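Disulfide bond protein A (Staphylococcus aureus, PDB 3BCI) is a thiol-disulfide oxidoreductase of the DsbA subfamily in the thioredoxin family, probably introducing disulfide bonds into substrate proteins during oxidative folding. Local coordinates at residues 14-19 and 48-53; 80-85 and 105-110. One frame throughout, in Å; residues are numbered along the deposited sequence.

How the interactions relate
Interaction 1 belongs to the sheet of the thioredoxin fold, interaction 2 to the helices packed beside it; their centres lie about 18 Å apart. Strands 14-19 and 48-53 are joined by five direct backbone hydrogen bonds, with mainly apolar side chains on both faces. Segments 80-85 and 105-110 meet through side chains instead, around F82, and link their polar groups largely through three waters. Interaction 1 is the deeper: its centre is about 7 Å from the centre of the chain, against about 11 Å for interaction 2, and more of its touching residues are buried. Y49 and F51 of interaction 1 pack on helix 79-88, which also carries segment 80-85.

Interaction 1: 14-19 and 48-53; sequences LVVVYG and EYQFVN
V17 meets both Y49 and F51 on one face of a parallel strand pair, the two ends of the beta-alpha-beta unit 14-19, 24-42, 48-53 of the thioredoxin fold. The axes of the two segments approach to 4.8 Å, 17° from parallel. Five hydrogen bonds alternate between the backbones, beginning with V15 N to E48 O at 2.7 Å; in the last two, V52 N to V17 O and G19 N to V52 O, the donor is tilted from the carbonyl plane.

Y49 has CG anti to the backbone N (chi1 168°), and its ring presents an edge to V17, Y49 CE1 lying 3.9 Å from V17 CG2. At the far tip of that ring, OH is hydrogen-bonded to Q83 OE1 of helix 79-88. F51 sets CD1 4.1 Å from V17 CG1, while CE1 and CZ reach the backbone of G19, which has no side chain in the way. The F51 ring also meets Y21, and G19 touches the CxxC residues C23 and C26, probably the redox-active pair, as in other thioredoxin-fold proteins.

L14, V16 and Y18 share the other face with E48, Q50 and V52. The Y18 ring, with CG anti to the carbonyl carbon (chi1 -70°), brings Y18 CD1 to 3.5 Å from V52 CB, and the two side chains lie side by side, pointing the same way. V16 CG1 sits over one face of that ring, offset toward the rim, and also touches V52 CG2 at 3.7 Å. I141 of helix 130-144 touches both Y18 and Q50 here. At the end of the pair, N53 OD1 accepts a hydrogen bond from A55 N and comes within 3.4 Å of G19 O, two acceptors with no bond between them.

Interaction 2: 80-85 and 105-110; sequences LDFQKQ and KHIKQL
F82 reaches from helix 79-88 against H106, I107 and L110 of segment 105-110. Its CG is anti to the backbone N (chi1 -177°), and ring atoms CD1 and CE1 make the contacts. F82 CE1 lies 3.8 Å from H106 CB, the two side chains crossing at about a right angle, and also touches I107 CG1. F82 CD1 meets L110 CD1 at 3.9 Å, while the second methyl of L110, CD2, rests near the F82 backbone. V71 of helix 61-74 touches both F82 and L110, and I107 packs against helix 114-125, joining this apolar patch to further helices.

The H106 imidazole stands at the polar side of the patch with its edge toward Q85: H106 CE1 is 3.3 Å from Q85 O, near the ring plane. In that plane H106 ND1 meets a water at 2.6 Å, and this water donates to F82 O, tying the ring to the helix backbone. Q109 places NE2 4.0 Å above the H106 ring plane, over the imidazole centre. Q109 NE2 also gives a weak hydrogen bond to Q85 OE1, 3.3 Å long with an N-H...O angle of 134°; the two amide planes are turned 30° from each other.

Q85 is gripped further by water. One water donates to both Q85 OE1 and H106 O, and another accepts from Q85 NE2 and donates to Q109 O, so both ends of the amide are bridged to the backbone of segment 105-110. The contact thus has an apolar side around one aromatic ring and a hydrated polar side, in the helical region that the DsbA subfamily inserts into its thioredoxin fold.

Interaction 1: 14-19 and 48-53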
loop_
_atom_site.group_PDB
_atom_site.type_symbol
_atom_site.label_atom_id
_atom_site.label_comp_id
_atom_site.label_asym_id
_atom_site.label_seq_id
_atom_site.Cartn_x
_atom_site.Cartn_y
_atom_site.Cartn_z
ATOM N N LEU A 14 6.340 -4.805 13.675
ATOM C CA LEU A 14 5.964 -3.862 12.630
ATOM C C LEU A 14 6.421 -4.457 11.295
ATOM O O LEU A 14 7.613 -4.689 11.086
ATOM C CB LEU A 14 6.644 -2.513 12.827
ATOM C CG LEU A 14 6.674 -1.628 11.572
ATOM C CD1 LEU A 14 5.287 -1.065 11.265
ATOM C CD2 LEU A 14 7.665 -0.503 11.787
ATOM N N VAL A 15 5.474 -4.718 10.402
ATOM C CA VAL A 15 5.810 -5.270 9.093
ATOM C C VAL A 15 5.727 -4.152 8.055
ATOM O O VAL A 15 4.672 -3.539 7.869
ATOM C CB VAL A 15 4.838 -6.402 8.698
ATOM C CG1 VAL A 15 5.190 -6.931 7.311
ATOM C CG2 VAL A 15 4.896 -7.527 9.737
ATOM N N VAL A 16 6.844 -3.885 7.385
ATOM C CA VAL A 16 6.891 -2.834 6.376
ATOM C C VAL A 16 7.188 -3.416 5.000
ATOM O O VAL A 16 8.135 -4.191 4.827
ATOM C CB VAL A 16 7.985 -1.787 6.686
ATOM C CG1 VAL A 16 7.956 -0.680 5.631
ATOM C CG2 VAL A 16 7.784 -1.208 8.079
ATOM N N VAL A 17 6.368 -3.042 4.026
ATOM C CA VAL A 17 6.556 -3.495 2.654
ATOM C C VAL A 17 6.765 -2.249 1.804
ATOM O O VAL A 17 5.954 -1.322 1.841
ATOM C CB VAL A 17 5.324 -4.275 2.123
ATOM C CG1 VAL A 17 5.450 -4.506 0.604
ATOM C CG2 VAL A 17 5.222 -5.621 2.833
ATOM N N TYR A 18 7.872 -2.226 1.069
ATOM C CA TYR A 18 8.207 -1.110 0.189
ATOM C C TYR A 18 7.820 -1.489 -1.228
ATOM O O TYR A 18 8.121 -2.593 -1.680
ATOM C CB TYR A 18 9.709 -0.825 0.250
ATOM C CG TYR A 18 10.170 -0.225 1.557
ATOM C CD1 TYR A 18 10.117 1.153 1.771
ATOM C CD2 TYR A 18 10.682 -1.033 2.573
ATOM C CE1 TYR A 18 10.572 1.713 2.959
ATOM C CE2 TYR A 18 11.136 -0.486 3.768
ATOM C CZ TYR A 18 11.083 0.887 3.954
ATOM O OH TYR A 18 11.573 1.438 5.113
ATOM N N GLY A 19 7.148 -0.584 -1.931
ATOM C CA GLY A 19 6.752 -0.883 -3.291
ATOM C C GLY A 19 6.120 0.263 -4.055
ATOM O O GLY A 19 6.331 1.435 -3.748
ATOM N N GLU A 48 1.575 -4.584 13.123
ATOM C CA GLU A 48 1.218 -3.317 12.506
ATOM C C GLU A 48 1.755 -3.486 11.089
ATOM O O GLU A 48 2.891 -3.930 10.906
ATOM C CB GLU A 48 1.935 -2.152 13.188
ATOM C CG GLU A 48 1.561 -1.964 14.647
ATOM C CD GLU A 48 0.240 -1.241 14.822
ATOM O OE1 GLU A 48 -0.662 -1.417 13.974
ATOM O OE2 GLU A 48 0.101 -0.502 15.820
ATOM N N TYR A 49 0.933 -3.171 10.093
ATOM C CA TYR A 49 1.352 -3.282 8.702
ATOM C C TYR A 49 1.480 -1.886 8.119
ATOM O O TYR A 49 0.628 -1.026 8.357
ATOM C CB TYR A 49 0.327 -4.083 7.888
ATOM C CG TYR A 49 0.541 -4.008 6.391
ATOM C CD1 TYR A 49 1.679 -4.559 5.791
ATOM C CD2 TYR A 49 -0.385 -3.363 5.572
ATOM C CE1 TYR A 49 1.883 -4.463 4.405
ATOM C CE2 TYR A 49 -0.191 -3.261 4.198
ATOM C CZ TYR A 49 0.939 -3.812 3.621
ATOM O OH TYR A 49 1.111 -3.716 2.258
ATOM N N GLN A 50 2.556 -1.661 7.372
ATOM C CA GLN A 50 2.779 -0.372 6.734
ATOM C C GLN A 50 3.286 -0.572 5.319
ATOM O O GLN A 50 4.234 -1.322 5.087
ATOM C CB GLN A 50 3.793 0.473 7.518
ATOM C CG GLN A 50 4.208 1.754 6.784
ATOM C CD GLN A 50 5.101 2.666 7.616
ATOM O OE1 GLN A 50 5.776 2.221 8.546
ATOM N NE2 GLN A 50 5.119 3.950 7.270
ATOM N N PHE A 51 2.634 0.093 4.375
ATOM C CA PHE A 51 3.029 0.021 2.975
ATOM C C PHE A 51 3.672 1.362 2.653
ATOM O O PHE A 51 3.054 2.413 2.855
ATOM C CB PHE A 51 1.803 -0.204 2.084
ATOM C CG PHE A 51 2.123 -0.285 0.612
ATOM C CD1 PHE A 51 2.850 -1.355 0.105
ATOM C CD2 PHE A 51 1.706 0.717 -0.263
ATOM C CE1 PHE A 51 3.158 -1.428 -1.256
ATOM C CE2 PHE A 51 2.008 0.654 -1.622
ATOM C CZ PHE A 51 2.737 -0.419 -2.118
ATOM N N VAL A 52 4.920 1.333 2.197
ATOM C CA VAL A 52 5.623 2.566 1.850
ATOM C C VAL A 52 5.761 2.577 0.335
ATOM O O VAL A 52 6.485 1.761 -0.233
ATOM C CB VAL A 52 7.027 2.630 2.497
ATOM C CG1 VAL A 52 7.707 3.942 2.128
ATOM C CG2 VAL A 52 6.910 2.507 4.012
ATOM N N ASN A 53 5.063 3.510 -0.302
ATOM C CA ASN A 53 5.040 3.630 -1.758
ATOM C C ASN A 53 6.120 4.568 -2.287
ATOM O O ASN A 53 6.069 5.774 -2.050
ATOM C CB ASN A 53 3.668 4.150 -2.184
ATOM C CG ASN A 53 3.385 3.932 -3.649
ATOM O OD1 ASN A 53 4.275 4.051 -4.496
ATOM N ND2 ASN A 53 2.129 3.627 -3.965
#

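Interaction 2: 80-85 and 105-110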
loop_
_atom_site.group_PDB
_atom_site.type_symbol
_atom_site.label_atom_id
_atom_site.label_comp_id
_atom_site.label_asym_id
_atom_site.label_seq_id
_atom_site.Cartn_x
_atom_site.Cartn_y
_atom_site.Cartn_z
ATOM N N LEU A 80 -6.871 -2.816 3.082
ATOM C CA LEU A 80 -6.318 -4.007 2.453
ATOM C C LEU A 80 -7.104 -4.455 1.222
ATOM O O LEU A 80 -6.520 -4.966 0.264
ATOM C CB LEU A 80 -6.197 -5.144 3.476
ATOM C CG LEU A 80 -5.137 -4.847 4.548
ATOM C CD1 LEU A 80 -5.030 -6.023 5.513
ATOM C CD2 LEU A 80 -3.786 -4.586 3.883
ATOM N N ASP A 81 -8.421 -4.267 1.232
ATOM C CA ASP A 81 -9.216 -4.646 0.069
ATOM C C ASP A 81 -8.878 -3.690 -1.064
ATOM O O ASP A 81 -8.760 -4.092 -2.221
ATOM C CB ASP A 81 -10.720 -4.550 0.351
ATOM C CG ASP A 81 -11.206 -5.616 1.304
ATOM O OD1 ASP A 81 -10.647 -6.732 1.306
ATOM O OD2 ASP A 81 -12.168 -5.335 2.042
ATOM N N PHE A 82 -8.737 -2.414 -0.718
ATOM C CA PHE A 82 -8.411 -1.393 -1.704
ATOM C C PHE A 82 -7.082 -1.734 -2.371
ATOM O O PHE A 82 -6.951 -1.694 -3.593
ATOM C CB PHE A 82 -8.292 -0.025 -1.031
ATOM C CG PHE A 82 -8.019 1.094 -1.994
ATOM C CD1 PHE A 82 -9.021 1.557 -2.834
ATOM C CD2 PHE A 82 -6.744 1.643 -2.101
ATOM C CE1 PHE A 82 -8.758 2.548 -3.768
ATOM C CE2 PHE A 82 -6.469 2.634 -3.033
ATOM C CZ PHE A 82 -7.480 3.087 -3.870
ATOM N N GLN A 83 -6.100 -2.069 -1.546
ATOM C CA GLN A 83 -4.772 -2.402 -2.020
ATOM C C GLN A 83 -4.819 -3.613 -2.948
ATOM O O GLN A 83 -4.274 -3.587 -4.053
ATOM C CB GLN A 83 -3.874 -2.662 -0.809
ATOM C CG GLN A 83 -2.407 -2.719 -1.102
ATOM C CD GLN A 83 -1.574 -2.494 0.142
ATOM O OE1 GLN A 83 -1.651 -3.261 1.102
ATOM N NE2 GLN A 83 -0.776 -1.431 0.134
ATOM N N LYS A 84 -5.493 -4.668 -2.510
ATOM C CA LYS A 84 -5.605 -5.876 -3.320
ATOM C C LYS A 84 -6.276 -5.581 -4.655
ATOM O O LYS A 84 -5.780 -5.969 -5.714
ATOM C CB LYS A 84 -6.407 -6.943 -2.571
ATOM C CG LYS A 84 -6.672 -8.208 -3.388
ATOM C CD LYS A 84 -7.291 -9.295 -2.525
ATOM C CE LYS A 84 -8.666 -8.890 -2.022
ATOM N NZ LYS A 84 -9.058 -9.663 -0.811
ATOM N N GLN A 85 -7.410 -4.889 -4.594
ATOM C CA GLN A 85 -8.167 -4.548 -5.791
ATOM C C GLN A 85 -7.411 -3.616 -6.731
ATOM O O GLN A 85 -7.570 -3.702 -7.950
ATOM C CB GLN A 85 -9.516 -3.933 -5.400
ATOM C CG GLN A 85 -10.509 -4.951 -4.835
ATOM C CD GLN A 85 -11.780 -4.310 -4.292
ATOM O OE1 GLN A 85 -12.363 -3.425 -4.922
ATOM N NE2 GLN A 85 -12.222 -4.769 -3.123
ATOM N N LYS A 105 -13.168 5.323 -9.177
ATOM C CA LYS A 105 -13.933 4.107 -9.423
ATOM C C LYS A 105 -13.590 3.054 -8.371
ATOM O O LYS A 105 -14.466 2.370 -7.844
ATOM C CB LYS A 105 -13.621 3.569 -10.822
ATOM C CG LYS A 105 -14.299 2.248 -11.159
ATOM C CD LYS A 105 -14.103 1.882 -12.628
ATOM C CE LYS A 105 -12.650 1.573 -12.959
ATOM N NZ LYS A 105 -12.212 0.286 -12.363
ATOM N N HIS A 106 -12.308 2.923 -8.060
ATOM C CA HIS A 106 -11.894 1.943 -7.064
ATOM C C HIS A 106 -12.351 2.320 -5.659
ATOM O O HIS A 106 -12.731 1.456 -4.865
ATOM C CB HIS A 106 -10.380 1.758 -7.124
ATOM C CG HIS A 106 -9.944 0.813 -8.200
ATOM N ND1 HIS A 106 -9.243 -0.343 -7.934
ATOM C CD2 HIS A 106 -10.163 0.824 -9.536
ATOM C CE1 HIS A 106 -9.050 -1.006 -9.061
ATOM N NE2 HIS A 106 -9.597 -0.320 -10.047
ATOM N N ILE A 107 -12.337 3.611 -5.349
ATOM C CA ILE A 107 -12.782 4.055 -4.036
ATOM C C ILE A 107 -14.272 3.738 -3.878
ATOM O O ILE A 107 -14.712 3.268 -2.828
ATOM C CB ILE A 107 -12.541 5.574 -3.853
ATOM C CG1 ILE A 107 -11.032 5.853 -3.847
ATOM C CG2 ILE A 107 -13.179 6.058 -2.546
ATOM C CD1 ILE A 107 -10.662 7.325 -3.930
ATOM N N LYS A 108 -15.050 3.977 -4.928
ATOM C CA LYS A 108 -16.481 3.703 -4.869
ATOM C C LYS A 108 -16.762 2.202 -4.781
ATOM O O LYS A 108 -17.792 1.788 -4.248
ATOM C CB LYS A 108 -17.188 4.309 -6.089
ATOM C CG LYS A 108 -17.135 5.835 -6.119
ATOM C CD LYS A 108 -17.866 6.408 -7.322
ATOM C CE LYS A 108 -17.834 7.928 -7.304
ATOM N NZ LYS A 108 -18.505 8.500 -8.503
ATOM N N GLN A 109 -15.845 1.388 -5.296
ATOM C CA GLN A 109 -16.007 -0.067 -5.245
ATOM C C GLN A 109 -15.921 -0.587 -3.814
ATOM O O GLN A 109 -16.268 -1.736 -3.547
ATOM C CB GLN A 109 -14.938 -0.770 -6.088
ATOM C CG GLN A 109 -15.166 -0.703 -7.584
ATOM C CD GLN A 109 -14.009 -1.287 -8.377
ATOM O OE1 GLN A 109 -14.019 -1.273 -9.606
ATOM N NE2 GLN A 109 -13.004 -1.802 -7.676
ATOM N N LEU A 110 -15.440 0.249 -2.897
ATOM C CA LEU A 110 -15.334 -0.160 -1.497
ATOM C C LEU A 110 -16.710 -0.125 -0.824
ATOM O O LEU A 110 -16.926 -0.751 0.216
ATOM C CB LEU A 110 -14.368 0.759 -0.749
ATOM C CG LEU A 110 -12.918 0.771 -1.244
ATOM C CD1 LEU A 110 -12.100 1.750 -0.415
ATOM C CD2 LEU A 110 -12.331 -0.628 -1.149
HETATM O O HOH W 1 -8.707 -0.679 -5.371
HETATM O O HOH W 2 -11.431 -0.940 -4.406
HETATM O O HOH W 3 -15.102 -4.080 -2.088
#